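Local coordinates for serine-rich secreted cell wall anchored (LPXTG-motif ) protein (Lactobacillus reuteri ATCC 53608, PDB 5NXK) that probably acts as a cell-wall-anchored adhesin, its beta-solenoid serving bacterial attachment in gut microbe-host interactions, at residues Y102-Y108 against V127-N133; V177-A183 against T212-N218. The contacts are given in a common frame with arbitrary orientation. Residues are numbered along the deposited sequence.

Contact 1 (Y102-Y108 against V127-N133); sequences YKDVTAY and VGNTTLN
Asn133 lays its amide over one face of the Tyr108 ring, ND2 3.5 Å from Tyr108 CE2. Both side chains are m at chi1, and a water bridges Tyr108 OH and Asn133 ND2, 2.8 Å from each. Asn133 ND2 also donates to Ala107 O (3.1 Å), the carbonyl that accepts Asn133 N (2.7 Å); Asn133 OD1 bonds to Asn180 on the next strand. Strands 105-108 and 129-133 run parallel, 4.7 Å apart at 1°, in the register Thr106-Thr131, Ala107-Leu132 and Tyr108-Asn133. Thr131 N donates to Val105 O and Ala107 N to Thr131 O, both at 2.9 Å. Thr106, Thr131, Tyr108 and Asn133 share the more open face. On the buried face Leu132 CD2 meets Ala107 CB (3.9 Å) and the edge of the Tyr102 ring (CD2, 4.0 Å), beside Leu112 and Leu126.

An earlier ladder pairs Lys103 with Val127: Val127 N donates to Tyr102 O (2.8 Å) and Asp104 N to Val127 O (3.1 Å). Between the ladders the register slips by one residue as each segment turns a corner, at Asp104 (phi/psi 52/48) and Gly128 (61/-144). A beta carbon on Gly128 would lie 2.4 Å from Asp104 OD1, which instead takes Asn129 N (2.9 Å). Thr130 OG1 donates to Val127 O (2.7 Å) and weakly accepts Val105 N (3.3 Å). Such stacked corners are characteristic of a beta-solenoid. The chemistry implies an apolar seam inside and, at the bends, side-chain acceptors taking over where the backbone ladder is interrupted.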
loop_
_atom_site.group_PDB
_atom_site.type_symbol
_atom_site.label_atom_id
_atom_site.label_comp_id
_atom_site.label_asym_id
_atom_site.label_seq_id
_atom_site.Cartn_x
_atom_site.Cartn_y
_atom_site.Cartn_z
ATOM N N TYR A 102 -0.734 -4.535 -8.155
ATOM C CA TYR A 102 -0.984 -5.913 -7.748
ATOM C C TYR A 102 -2.330 -6.335 -8.300
ATOM O O TYR A 102 -3.348 -5.733 -7.971
ATOM C CB TYR A 102 -1.008 -6.065 -6.226
ATOM C CG TYR A 102 0.327 -6.078 -5.512
ATOM C CD1 TYR A 102 1.532 -6.007 -6.203
ATOM C CD2 TYR A 102 0.371 -6.161 -4.122
ATOM C CE1 TYR A 102 2.755 -6.034 -5.519
ATOM C CE2 TYR A 102 1.570 -6.182 -3.438
ATOM C CZ TYR A 102 2.759 -6.118 -4.142
ATOM O OH TYR A 102 3.938 -6.133 -3.440
ATOM N N LYS A 103 -2.352 -7.360 -9.136
ATOM C CA LYS A 103 -3.616 -7.854 -9.655
ATOM C C LYS A 103 -3.803 -9.329 -9.290
ATOM O O LYS A 103 -2.938 -10.156 -9.588
ATOM C CB LYS A 103 -3.690 -7.646 -11.159
ATOM C CG LYS A 103 -4.929 -8.261 -11.800
ATOM C CD LYS A 103 -4.938 -8.021 -13.313
ATOM C CE LYS A 103 -6.203 -8.583 -13.979
ATOM N NZ LYS A 103 -6.339 -8.064 -15.381
ATOM N N ASP A 104 -4.900 -9.650 -8.606
ATOM C CA ASP A 104 -5.140 -11.015 -8.127
ATOM C C ASP A 104 -3.943 -11.529 -7.334
ATOM O O ASP A 104 -3.478 -12.645 -7.515
ATOM C CB ASP A 104 -5.466 -11.947 -9.299
ATOM C CG ASP A 104 -6.758 -11.548 -10.006
ATOM O OD1 ASP A 104 -7.722 -11.172 -9.306
ATOM O OD2 ASP A 104 -6.816 -11.590 -11.250
ATOM N N VAL A 105 -3.475 -10.694 -6.422
ATOM C CA VAL A 105 -2.322 -11.018 -5.609
ATOM C C VAL A 105 -2.756 -11.342 -4.184
ATOM O O VAL A 105 -3.703 -10.751 -3.666
ATOM C CB VAL A 105 -1.318 -9.849 -5.612
ATOM C CG1 VAL A 105 -0.380 -9.905 -4.410
ATOM C CG2 VAL A 105 -0.541 -9.822 -6.930
ATOM N N THR A 106 -2.077 -12.306 -3.571
ATOM C CA THR A 106 -2.190 -12.546 -2.146
ATOM C C THR A 106 -0.835 -12.230 -1.525
ATOM O O THR A 106 0.171 -12.707 -2.017
ATOM C CB THR A 106 -2.615 -14.012 -1.862
ATOM O OG1 THR A 106 -3.865 -14.267 -2.512
ATOM C CG2 THR A 106 -2.775 -14.265 -0.375
ATOM N N ALA A 107 -0.786 -11.435 -0.460
ATOM C CA ALA A 107 0.511 -11.042 0.084
ATOM C C ALA A 107 0.604 -11.214 1.588
ATOM O O ALA A 107 -0.375 -11.001 2.318
ATOM C CB ALA A 107 0.828 -9.577 -0.285
ATOM N N TYR A 108 1.802 -11.554 2.045
ATOM C CA TYR A 108 2.073 -11.672 3.467
ATOM C C TYR A 108 3.345 -10.914 3.792
ATOM O O TYR A 108 4.348 -11.068 3.106
ATOM C CB TYR A 108 2.209 -13.150 3.875
ATOM C CG TYR A 108 0.963 -13.969 3.603
ATOM C CD1 TYR A 108 0.741 -14.538 2.352
ATOM C CD2 TYR A 108 0.008 -14.167 4.597
ATOM C CE1 TYR A 108 -0.391 -15.273 2.096
ATOM C CE2 TYR A 108 -1.137 -14.900 4.348
ATOM C CZ TYR A 108 -1.330 -15.450 3.091
ATOM O OH TYR A 108 -2.465 -16.180 2.833
ATOM N N VAL A 127 -5.813 -4.472 -7.821
ATOM C CA VAL A 127 -6.742 -4.830 -8.895
ATOM C C VAL A 127 -7.267 -6.260 -8.708
ATOM O O VAL A 127 -6.580 -7.116 -8.138
ATOM C CB VAL A 127 -6.058 -4.695 -10.294
ATOM C CG1 VAL A 127 -7.066 -4.898 -11.423
ATOM C CG2 VAL A 127 -5.381 -3.332 -10.446
ATOM N N GLY A 128 -8.483 -6.509 -9.188
ATOM C CA GLY A 128 -9.114 -7.817 -9.081
ATOM C C GLY A 128 -9.305 -8.253 -7.640
ATOM O O GLY A 128 -9.597 -7.433 -6.761
ATOM N N ASN A 129 -9.146 -9.549 -7.393
ATOM C CA ASN A 129 -9.349 -10.094 -6.063
ATOM C C ASN A 129 -8.029 -10.168 -5.327
ATOM O O ASN A 129 -7.288 -11.138 -5.447
ATOM C CB ASN A 129 -10.027 -11.459 -6.139
ATOM C CG ASN A 129 -11.405 -11.370 -6.756
ATOM O OD1 ASN A 129 -12.174 -10.469 -6.438
ATOM N ND2 ASN A 129 -11.724 -12.297 -7.645
ATOM N N THR A 130 -7.726 -9.112 -4.585
ATOM C CA THR A 130 -6.411 -8.997 -3.974
ATOM C C THR A 130 -6.538 -8.936 -2.454
ATOM O O THR A 130 -7.356 -8.181 -1.897
ATOM C CB THR A 130 -5.652 -7.748 -4.520
ATOM O OG1 THR A 130 -5.301 -7.966 -5.891
ATOM C CG2 THR A 130 -4.375 -7.468 -3.724
ATOM N N THR A 131 -5.737 -9.759 -1.793
ATOM C CA THR A 131 -5.756 -9.867 -0.351
ATOM C C THR A 131 -4.364 -9.633 0.194
ATOM O O THR A 131 -3.401 -10.306 -0.190
ATOM C CB THR A 131 -6.268 -11.247 0.104
ATOM O OG1 THR A 131 -7.573 -11.461 -0.444
ATOM C CG2 THR A 131 -6.355 -11.319 1.628
ATOM N N LEU A 132 -4.269 -8.664 1.088
ATOM C CA LEU A 132 -3.006 -8.275 1.686
ATOM C C LEU A 132 -3.011 -8.616 3.173
ATOM O O LEU A 132 -3.959 -8.262 3.882
ATOM C CB LEU A 132 -2.778 -6.777 1.471
ATOM C CG LEU A 132 -2.946 -6.294 0.019
ATOM C CD1 LEU A 132 -2.771 -4.797 -0.040
ATOM C CD2 LEU A 132 -1.930 -6.963 -0.907
ATOM N N ASN A 133 -1.970 -9.294 3.651
ATOM C CA ASN A 133 -1.942 -9.718 5.044
ATOM C C ASN A 133 -0.729 -9.171 5.786
ATOM O O ASN A 133 0.404 -9.505 5.466
ATOM C CB ASN A 133 -1.963 -11.248 5.128
ATOM C CG ASN A 133 -3.197 -11.846 4.472
ATOM O OD1 ASN A 133 -4.277 -11.905 5.072
ATOM N ND2 ASN A 133 -3.054 -12.255 3.214
HETATM O O HOH W 1 -4.661 -14.460 2.465
#

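Contact 2 (V177-A183 against T212-N218); sequences VVLNNSA and TMENIGN
Asn218, Leu179 and Thr212 bury the most surface here. Thr212 holds the regular end: strands 177-181 and 212-214 run parallel, 4.9 Å apart and crossing at -21°, with Val178 opposite Thr212 (CA-CA 4.8 Å). Thr212 N donates to Val177 O and Leu179 N to Thr212 O, both at 2.9 Å; a water joins Val177 O and Thr212 OG1 (2.8 Å each). Leu179 (chi1 t) sets CB 3.9 Å from Met213 SD. Beyond it the backbones spread, to a CA-CA of 5.9 Å between Asn181 and Asn215, and the Asn215 side chain (chi1 m) fills the gap, ND2 donating to Leu179 O (3.0 Å) and OD1 accepting Asn181 N (2.9 Å); ND2 also reaches Asp187. A type I turn, Asn218 N to Asn215 O at 2.8 Å, then brings Asn218 (chi1 t) back, CB 3.1 Å from Asn181 O, with ND2 bonded to Thr184 O. Asn181 OD1 accepts Ala183 N (2.9 Å) in an Asx turn, while its ND2 bonds to Asp187 and Thr184. Parallel strands of successive coils that part into turns, with asparagine side chains bonding to backbone in the gap, are typical of the beta-solenoid, consistent with the pectate lyase-like clan.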
loop_
_atom_site.group_PDB
_atom_site.type_symbol
_atom_site.label_atom_id
_atom_site.label_comp_id
_atom_site.label_asym_id
_atom_site.label_seq_id
_atom_site.Cartn_x
_atom_site.Cartn_y
_atom_site.Cartn_z
ATOM N N VAL A 177 -10.822 -6.027 -2.706
ATOM C CA VAL A 177 -9.584 -5.933 -1.965
ATOM C C VAL A 177 -9.858 -6.094 -0.496
ATOM O O VAL A 177 -10.760 -5.444 0.048
ATOM C CB VAL A 177 -8.880 -4.590 -2.236
ATOM C CG1 VAL A 177 -7.638 -4.442 -1.373
ATOM C CG2 VAL A 177 -8.541 -4.466 -3.723
ATOM N N VAL A 178 -9.060 -6.945 0.137
ATOM C CA VAL A 178 -9.170 -7.238 1.548
ATOM C C VAL A 178 -7.806 -6.997 2.186
ATOM O O VAL A 178 -6.791 -7.388 1.628
ATOM C CB VAL A 178 -9.613 -8.699 1.794
ATOM C CG1 VAL A 178 -9.598 -9.022 3.275
ATOM C CG2 VAL A 178 -11.011 -8.953 1.204
ATOM N N LEU A 179 -7.763 -6.307 3.319
ATOM C CA LEU A 179 -6.510 -6.191 4.045
ATOM C C LEU A 179 -6.733 -6.669 5.470
ATOM O O LEU A 179 -7.553 -6.110 6.205
ATOM C CB LEU A 179 -5.983 -4.757 4.015
ATOM C CG LEU A 179 -4.568 -4.489 4.542
ATOM C CD1 LEU A 179 -4.036 -3.176 3.929
ATOM C CD2 LEU A 179 -4.472 -4.461 6.070
ATOM N N ASN A 180 -5.979 -7.699 5.842
ATOM C CA ASN A 180 -6.042 -8.310 7.159
ATOM C C ASN A 180 -4.822 -7.903 7.952
ATOM O O ASN A 180 -3.706 -8.110 7.507
ATOM C CB ASN A 180 -6.120 -9.831 7.032
ATOM C CG ASN A 180 -7.330 -10.283 6.232
ATOM O OD1 ASN A 180 -8.458 -9.876 6.519
ATOM N ND2 ASN A 180 -7.098 -11.095 5.202
ATOM N N ASN A 181 -5.010 -7.284 9.105
ATOM C CA ASN A 181 -3.853 -6.785 9.834
ATOM C C ASN A 181 -3.815 -7.350 11.247
ATOM O O ASN A 181 -4.702 -7.093 12.066
ATOM C CB ASN A 181 -3.859 -5.248 9.859
ATOM C CG ASN A 181 -2.515 -4.655 10.269
ATOM O OD1 ASN A 181 -1.663 -5.335 10.829
ATOM N ND2 ASN A 181 -2.325 -3.372 9.978
ATOM N N SER A 182 -2.782 -8.134 11.523
ATOM C CA SER A 182 -2.558 -8.632 12.869
ATOM C C SER A 182 -1.128 -8.323 13.305
ATOM O O SER A 182 -0.568 -9.022 14.140
ATOM C CB SER A 182 -2.840 -10.139 12.937
ATOM O OG SER A 182 -2.054 -10.838 11.983
ATOM N N ALA A 183 -0.540 -7.272 12.735
ATOM C CA ALA A 183 0.887 -7.030 12.928
ATOM C C ALA A 183 1.266 -5.566 13.108
ATOM O O ALA A 183 2.234 -5.257 13.809
ATOM C CB ALA A 183 1.656 -7.593 11.744
ATOM N N THR A 212 -12.265 -3.969 2.032
ATOM C CA THR A 212 -12.573 -4.458 3.362
ATOM C C THR A 212 -11.311 -4.470 4.227
ATOM O O THR A 212 -10.323 -5.132 3.901
ATOM C CB THR A 212 -13.184 -5.873 3.306
ATOM O OG1 THR A 212 -14.349 -5.861 2.469
ATOM C CG2 THR A 212 -13.567 -6.344 4.688
ATOM N N MET A 213 -11.348 -3.714 5.318
ATOM C CA MET A 213 -10.255 -3.648 6.279
ATOM C C MET A 213 -10.837 -3.682 7.686
ATOM O O MET A 213 -10.902 -2.669 8.388
ATOM C CB MET A 213 -9.367 -2.413 6.046
ATOM C CG MET A 213 -9.003 -2.193 4.586
ATOM S SD MET A 213 -7.521 -1.160 4.317
ATOM C CE MET A 213 -8.177 0.400 4.856
ATOM N N GLU A 214 -11.277 -4.873 8.077
ATOM C CA GLU A 214 -11.954 -5.067 9.350
ATOM C C GLU A 214 -10.929 -5.519 10.376
ATOM O O GLU A 214 -10.763 -6.708 10.616
ATOM C CB GLU A 214 -13.075 -6.091 9.187
ATOM C CG GLU A 214 -14.234 -5.536 8.366
ATOM C CD GLU A 214 -15.345 -6.546 8.146
ATOM O OE1 GLU A 214 -15.051 -7.683 7.706
ATOM O OE2 GLU A 214 -16.514 -6.191 8.387
ATOM N N ASN A 215 -10.262 -4.552 10.997
ATOM C CA ASN A 215 -9.069 -4.827 11.781
ATOM C C ASN A 215 -9.148 -4.239 13.178
ATOM O O ASN A 215 -8.130 -3.901 13.789
ATOM C CB ASN A 215 -7.855 -4.289 11.029
ATOM C CG ASN A 215 -7.612 -5.041 9.730
ATOM O OD1 ASN A 215 -7.636 -6.274 9.715
ATOM N ND2 ASN A 215 -7.377 -4.308 8.635
ATOM N N ILE A 216 -10.372 -4.162 13.685
ATOM C CA ILE A 216 -10.654 -3.557 14.975
ATOM C C ILE A 216 -9.943 -4.302 16.123
ATOM O O ILE A 216 -9.700 -3.730 17.184
ATOM C CB ILE A 216 -12.190 -3.497 15.211
ATOM C CG1 ILE A 216 -12.540 -2.543 16.351
ATOM C CG2 ILE A 216 -12.776 -4.888 15.430
ATOM C CD1 ILE A 216 -13.936 -1.987 16.237
ATOM N N GLY A 217 -9.605 -5.568 15.912
ATOM C CA GLY A 217 -8.847 -6.322 16.902
ATOM C C GLY A 217 -7.377 -5.914 17.001
ATOM O O GLY A 217 -6.680 -6.283 17.949
ATOM N N ASN A 218 -6.902 -5.122 16.045
ATOM C CA ASN A 218 -5.463 -4.907 15.910
ATOM C C ASN A 218 -5.049 -3.484 15.547
ATOM O O ASN A 218 -4.169 -2.900 16.167
ATOM C CB ASN A 218 -4.907 -5.856 14.848
ATOM C CG ASN A 218 -3.455 -5.558 14.495
ATOM O OD1 ASN A 218 -2.535 -6.128 15.089
ATOM N ND2 ASN A 218 -3.244 -4.654 13.532
HETATM O O HOH W 2 -13.414 -6.390 -0.163
HETATM O O HOH W 3 -10.349 -7.134 6.660
#

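Overall arrangement
Contacts 1 and 2 are consecutive strand pairs of one parallel sheet, their centres about 14 Å apart. Strands 129-134 and 176-181 are direct neighbours in it, joined by probable hydrogen bonds from Leu132 N to Val178 O and from Asn180 N to Leu132 O, both 2.9 Å. Between them Thr131 CG2 packs 3.7 Å from Asn180 ND2, and Thr130 O lies 3.8 Å from Val177 CG1. Contact 1 takes in the corner that leads into this sheet, contact 2 the turns that lead out of it, so together they sample both ends of the face. In sequence they follow one another, each joining neighbouring coils along the solenoid axis.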